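Local coordinates for poly-beta-hydroxybuterate polymerase (Cupriavidus necator, PDB 5T6O), which builds polyhydroxybutyrate without a template, probably by acyl transfer, this chain being the catalytic domain of the class I synthase, at residues Ser322-Asp327 / Ala340-Gly345; Val263-Ile268 / Thr292-Asn297. The protein carries 1 engineered substitution. All coordinates share one frame; numbering follows the deposited sequence.

In the fold
Both contacts belong to the C-terminal part of the alpha/beta hydrolase fold, and they follow one another along the chain. In interaction 2 two loops meet just ahead of the strands they lead into: segment 263-268 precedes strand 272-277, while segment 292-297 precedes strand 299-304, its parallel neighbour in the central sheet. Interaction 1 carries that sheet on: strand 322-325 pairs antiparallel with 299-304, and 341-344 is the outermost strand on that side within the chain. The centres of interactions 1 and 2 are about 25 Å apart and their nearest atoms about 8 Å apart, with no touch. Interaction 2 packs on helix 120-134, which in this fold follows the nucleophile elbow; interaction 1 faces other subunits.

Interaction 1: Ser322-Asp327 / Ala340-Gly345; sequences SHWTND and AIEHHG
Strands 322-325 and 341-344 run antiparallel, their N-to-C directions 146° apart. His323 with His343 and Thr325 with Ile341 are the hydrogen-bonded pairs; Trp324 with Glu342 lies between them as a non-hydrogen-bonded pair. His343 N reaches His323 O at 2.7 Å in a nearly straight bond, while Ile341 N and Thr325 O are 3.0 Å apart. On the face of Trp324 and Glu342, the Glu342 chain lies alongside the indole, pointing the same way, with CG anti to the backbone N (chi1 -167°) and the chain extended beyond. Its CB sits over one face of the indole, 3.9 Å from the centroid of the five-membered ring, and the carboxylate is turned only 20° from the ring plane. Ser322 OG donates to the anti lone pair of Glu342 OE2 at 2.7 Å. The other oxygen, OE1, makes a salt bridge to Arg321 of the third subunit, which probably favours the charged carboxylate. The two strands form one margin of the alpha/beta hydrolase sheet, 341-344 being outermost within the chain, and the connection between them runs through helix 333-339; Trp336 and Leu337 of that helix also pack on Trp324, and Val167 of the second subunit meets Glu342. On the other face are His323, Thr325, Ile341 and His343. His343 CB lies over one face of the His323 imidazole, 4.0 Å from its centroid. His323 ND1 donates within its ring plane to Gly345 O at 2.9 Å, approaching from well above the plane of that carbonyl. At the edge of the His343 ring, NE2 shares a 2.7 Å hydrogen bond with Thr325 OG1, the two side chains crossing at about a right angle. Farther along, Trp324 CB touches Ala340 CB at 3.9 Å.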
# COMPACT_ATOMS: atom_id res chain seq x y z
N SER A 322 -17.47 -16.65 -0.24
CA SER A 322 -17.03 -17.25 1.02
C SER A 322 -17.07 -16.17 2.10
O SER A 322 -17.39 -15.01 1.82
CB SER A 322 -15.64 -17.86 0.86
OG SER A 322 -14.69 -16.87 0.48
N HIS A 323 -16.73 -16.56 3.33
CA HIS A 323 -16.64 -15.62 4.44
C HIS A 323 -15.73 -16.22 5.51
O HIS A 323 -15.53 -17.44 5.56
CB HIS A 323 -18.03 -15.30 5.02
CG HIS A 323 -18.72 -16.48 5.63
ND1 HIS A 323 -19.36 -17.44 4.87
CD2 HIS A 323 -18.87 -16.85 6.92
CE1 HIS A 323 -19.88 -18.35 5.68
NE2 HIS A 323 -19.59 -18.02 6.93
N TRP A 324 -15.17 -15.36 6.34
CA TRP A 324 -14.23 -15.78 7.39
C TRP A 324 -14.83 -15.54 8.78
O TRP A 324 -15.50 -14.53 9.01
CB TRP A 324 -12.91 -15.00 7.32
CG TRP A 324 -12.02 -15.30 6.16
CD1 TRP A 324 -10.92 -16.12 6.14
CD2 TRP A 324 -12.14 -14.76 4.84
NE1 TRP A 324 -10.35 -16.12 4.89
CE2 TRP A 324 -11.08 -15.29 4.07
CE3 TRP A 324 -13.04 -13.87 4.23
CZ2 TRP A 324 -10.90 -14.98 2.72
CZ3 TRP A 324 -12.86 -13.55 2.89
CH2 TRP A 324 -11.80 -14.11 2.15
N THR A 325 -14.54 -16.45 9.72
CA THR A 325 -14.91 -16.26 11.11
C THR A 325 -13.69 -16.47 12.00
O THR A 325 -12.77 -17.21 11.66
CB THR A 325 -16.03 -17.23 11.57
OG1 THR A 325 -15.58 -18.58 11.48
CG2 THR A 325 -17.31 -17.04 10.73
N ASN A 326 -13.71 -15.79 13.15
CA ASN A 326 -12.70 -15.99 14.19
C ASN A 326 -13.28 -15.43 15.47
O ASN A 326 -13.62 -14.24 15.53
CB ASN A 326 -11.38 -15.30 13.81
CG ASN A 326 -10.26 -15.54 14.84
OD1 ASN A 326 -10.46 -16.19 15.87
ND2 ASN A 326 -9.07 -15.02 14.54
N ASP A 327 -13.41 -16.27 16.50
CA ASP A 327 -13.99 -15.84 17.77
C ASP A 327 -13.05 -14.96 18.57
O ASP A 327 -13.52 -14.16 19.39
CB ASP A 327 -14.41 -17.05 18.61
CG ASP A 327 -15.64 -17.74 18.06
OD1 ASP A 327 -16.13 -17.35 16.98
OD2 ASP A 327 -16.12 -18.70 18.71
N ALA A 340 -8.29 -16.60 11.29
CA ALA A 340 -9.64 -16.82 10.78
C ALA A 340 -9.73 -18.07 9.91
O ALA A 340 -8.77 -18.46 9.24
CB ALA A 340 -10.11 -15.60 9.99
N ILE A 341 -10.90 -18.70 9.93
CA ILE A 341 -11.21 -19.84 9.08
C ILE A 341 -12.11 -19.36 7.95
O ILE A 341 -13.08 -18.63 8.19
CB ILE A 341 -11.90 -20.97 9.87
CG1 ILE A 341 -11.18 -21.22 11.19
CG2 ILE A 341 -11.92 -22.25 9.04
CD1 ILE A 341 -9.79 -21.77 11.03
N GLU A 342 -11.81 -19.78 6.73
CA GLU A 342 -12.65 -19.44 5.58
C GLU A 342 -13.72 -20.51 5.38
O GLU A 342 -13.42 -21.71 5.35
CB GLU A 342 -11.80 -19.30 4.32
CG GLU A 342 -12.56 -18.65 3.18
CD GLU A 342 -11.72 -18.47 1.93
OE1 GLU A 342 -10.52 -18.83 1.93
OE2 GLU A 342 -12.27 -17.95 0.93
N HIS A 343 -14.97 -20.08 5.23
CA HIS A 343 -16.09 -20.99 5.01
C HIS A 343 -16.70 -20.73 3.64
O HIS A 343 -16.75 -19.59 3.17
CB HIS A 343 -17.17 -20.81 6.07
CG HIS A 343 -16.65 -20.85 7.47
ND1 HIS A 343 -16.39 -22.03 8.14
CD2 HIS A 343 -16.35 -19.85 8.34
CE1 HIS A 343 -15.93 -21.76 9.35
NE2 HIS A 343 -15.90 -20.44 9.49
N HIS A 344 -17.21 -21.79 3.02
CA HIS A 344 -17.81 -21.62 1.70
C HIS A 344 -19.13 -20.86 1.80
O HIS A 344 -19.89 -21.02 2.76
CB HIS A 344 -18.02 -22.98 1.04
CG HIS A 344 -18.57 -22.89 -0.34
ND1 HIS A 344 -17.86 -22.37 -1.40
CD2 HIS A 344 -19.78 -23.25 -0.85
CE1 HIS A 344 -18.59 -22.42 -2.50
NE2 HIS A 344 -19.76 -22.95 -2.19
N GLY A 345 -19.38 -19.99 0.82
CA GLY A 345 -20.69 -19.41 0.61
C GLY A 345 -20.98 -18.21 1.49
O GLY A 345 -20.10 -17.56 2.07

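Interaction 2: Val263-Ile268 / Thr292-Asn297; sequences VDLASI and TALLAN
Above the plane of the peptide joining Leu265 to Ala266 sits a methyl of Leu295: CD2 stands 3.6 Å from Leu265 O, and it also touches Leu265 CB. Leu295 gets there by holding CG anti to its carbonyl carbon (chi1 -60°), which turns the branch toward 263-268. The same Leu265 O accepts a 2.7 Å bond from a water, which in turn accepts from Ala296 N at 2.9 Å and so bridges two segments with no direct hydrogen bond between them; just past 263-268, Asp269 OD1 accepts from Asn297 ND2. Beside it, Ala296 CB presses against Ala266 O at 3.4 Å. Leu265 and Leu294 lie side by side, pointing the same way, and meet through their CD1 methyls at 4.0 Å. The short 3-10 turn that presents Leu265 and Ala266 is held by the preceding Asp264, whose OD1 takes Ala266 N from 43° above the carboxylate plane in an Asx turn; Asp264 O accepts from both N and OG of Ser267. Leu265 and Ile268 rest on Ser126 of helix 120-134, while Leu295 packs against Thr272 and Ile274 of strand 272-277, so the first segment leans on that helix and the second on that strand.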
# COMPACT_ATOMS: atom_id res chain seq x y z
N VAL A 263 -21.68 11.56 23.47
CA VAL A 263 -21.76 10.29 22.74
C VAL A 263 -20.57 9.43 23.17
O VAL A 263 -19.41 9.75 22.89
CB VAL A 263 -21.76 10.50 21.23
CG1 VAL A 263 -21.67 9.16 20.51
CG2 VAL A 263 -23.01 11.27 20.80
N ASP A 264 -20.87 8.31 23.82
CA ASP A 264 -19.89 7.28 24.17
C ASP A 264 -20.39 5.98 23.58
O ASP A 264 -21.35 5.39 24.10
CB ASP A 264 -19.72 7.18 25.68
CG ASP A 264 -18.70 6.12 26.11
OD1 ASP A 264 -18.21 5.33 25.27
OD2 ASP A 264 -18.40 6.06 27.32
N LEU A 265 -19.78 5.53 22.48
CA LEU A 265 -20.27 4.33 21.81
C LEU A 265 -20.18 3.10 22.70
O LEU A 265 -20.91 2.13 22.48
CB LEU A 265 -19.50 4.08 20.51
CG LEU A 265 -19.63 5.11 19.39
CD1 LEU A 265 -18.62 4.83 18.28
CD2 LEU A 265 -21.05 5.14 18.82
N ALA A 266 -19.30 3.11 23.71
CA ALA A 266 -19.24 1.97 24.62
C ALA A 266 -20.50 1.85 25.47
O ALA A 266 -20.74 0.79 26.04
CB ALA A 266 -18.01 2.06 25.53
N SER A 267 -21.31 2.91 25.56
CA SER A 267 -22.51 2.86 26.39
C SER A 267 -23.65 2.10 25.74
O SER A 267 -24.64 1.79 26.42
CB SER A 267 -22.97 4.29 26.75
OG SER A 267 -23.46 4.97 25.60
N ILE A 268 -23.55 1.77 24.44
CA ILE A 268 -24.59 0.98 23.79
C ILE A 268 -24.74 -0.37 24.48
O ILE A 268 -25.85 -0.79 24.81
CB ILE A 268 -24.27 0.83 22.29
CG1 ILE A 268 -24.25 2.21 21.62
CG2 ILE A 268 -25.31 -0.09 21.62
CD1 ILE A 268 -23.75 2.18 20.19
N THR A 292 -14.46 -3.05 16.85
CA THR A 292 -14.32 -3.99 17.97
C THR A 292 -13.55 -3.39 19.13
O THR A 292 -13.60 -3.93 20.24
CB THR A 292 -13.62 -5.28 17.54
OG1 THR A 292 -12.31 -4.99 17.05
CG2 THR A 292 -14.42 -6.02 16.47
N ALA A 293 -12.83 -2.30 18.91
CA ALA A 293 -12.09 -1.64 19.97
C ALA A 293 -12.94 -0.63 20.74
O ALA A 293 -12.48 -0.11 21.76
CB ALA A 293 -10.86 -0.92 19.40
N LEU A 294 -14.16 -0.34 20.26
CA LEU A 294 -15.00 0.73 20.78
C LEU A 294 -16.20 0.23 21.57
O LEU A 294 -16.66 0.94 22.47
CB LEU A 294 -15.54 1.59 19.63
CG LEU A 294 -14.52 2.11 18.63
CD1 LEU A 294 -15.23 2.90 17.52
CD2 LEU A 294 -13.52 2.99 19.38
N LEU A 295 -16.72 -0.94 21.24
CA LEU A 295 -18.04 -1.38 21.68
C LEU A 295 -17.94 -2.36 22.83
O LEU A 295 -17.09 -3.26 22.82
CB LEU A 295 -18.80 -2.02 20.51
CG LEU A 295 -19.01 -1.08 19.32
CD1 LEU A 295 -19.60 -1.85 18.15
CD2 LEU A 295 -19.91 0.08 19.73
N ALA A 296 -18.82 -2.19 23.81
CA ALA A 296 -18.89 -3.09 24.95
C ALA A 296 -19.78 -4.28 24.62
O ALA A 296 -20.46 -4.32 23.59
CB ALA A 296 -19.40 -2.36 26.19
N ASN A 297 -19.77 -5.27 25.53
CA ASN A 297 -20.58 -6.48 25.47
C ASN A 297 -20.02 -7.48 24.44
O ASN A 297 -18.89 -7.33 23.97
CB ASN A 297 -22.04 -6.14 25.19
CG ASN A 297 -23.01 -7.06 25.92
OD1 ASN A 297 -23.19 -8.22 25.54
ND2 ASN A 297 -23.64 -6.55 26.97
O HOH W 1 -21.09 -0.50 23.14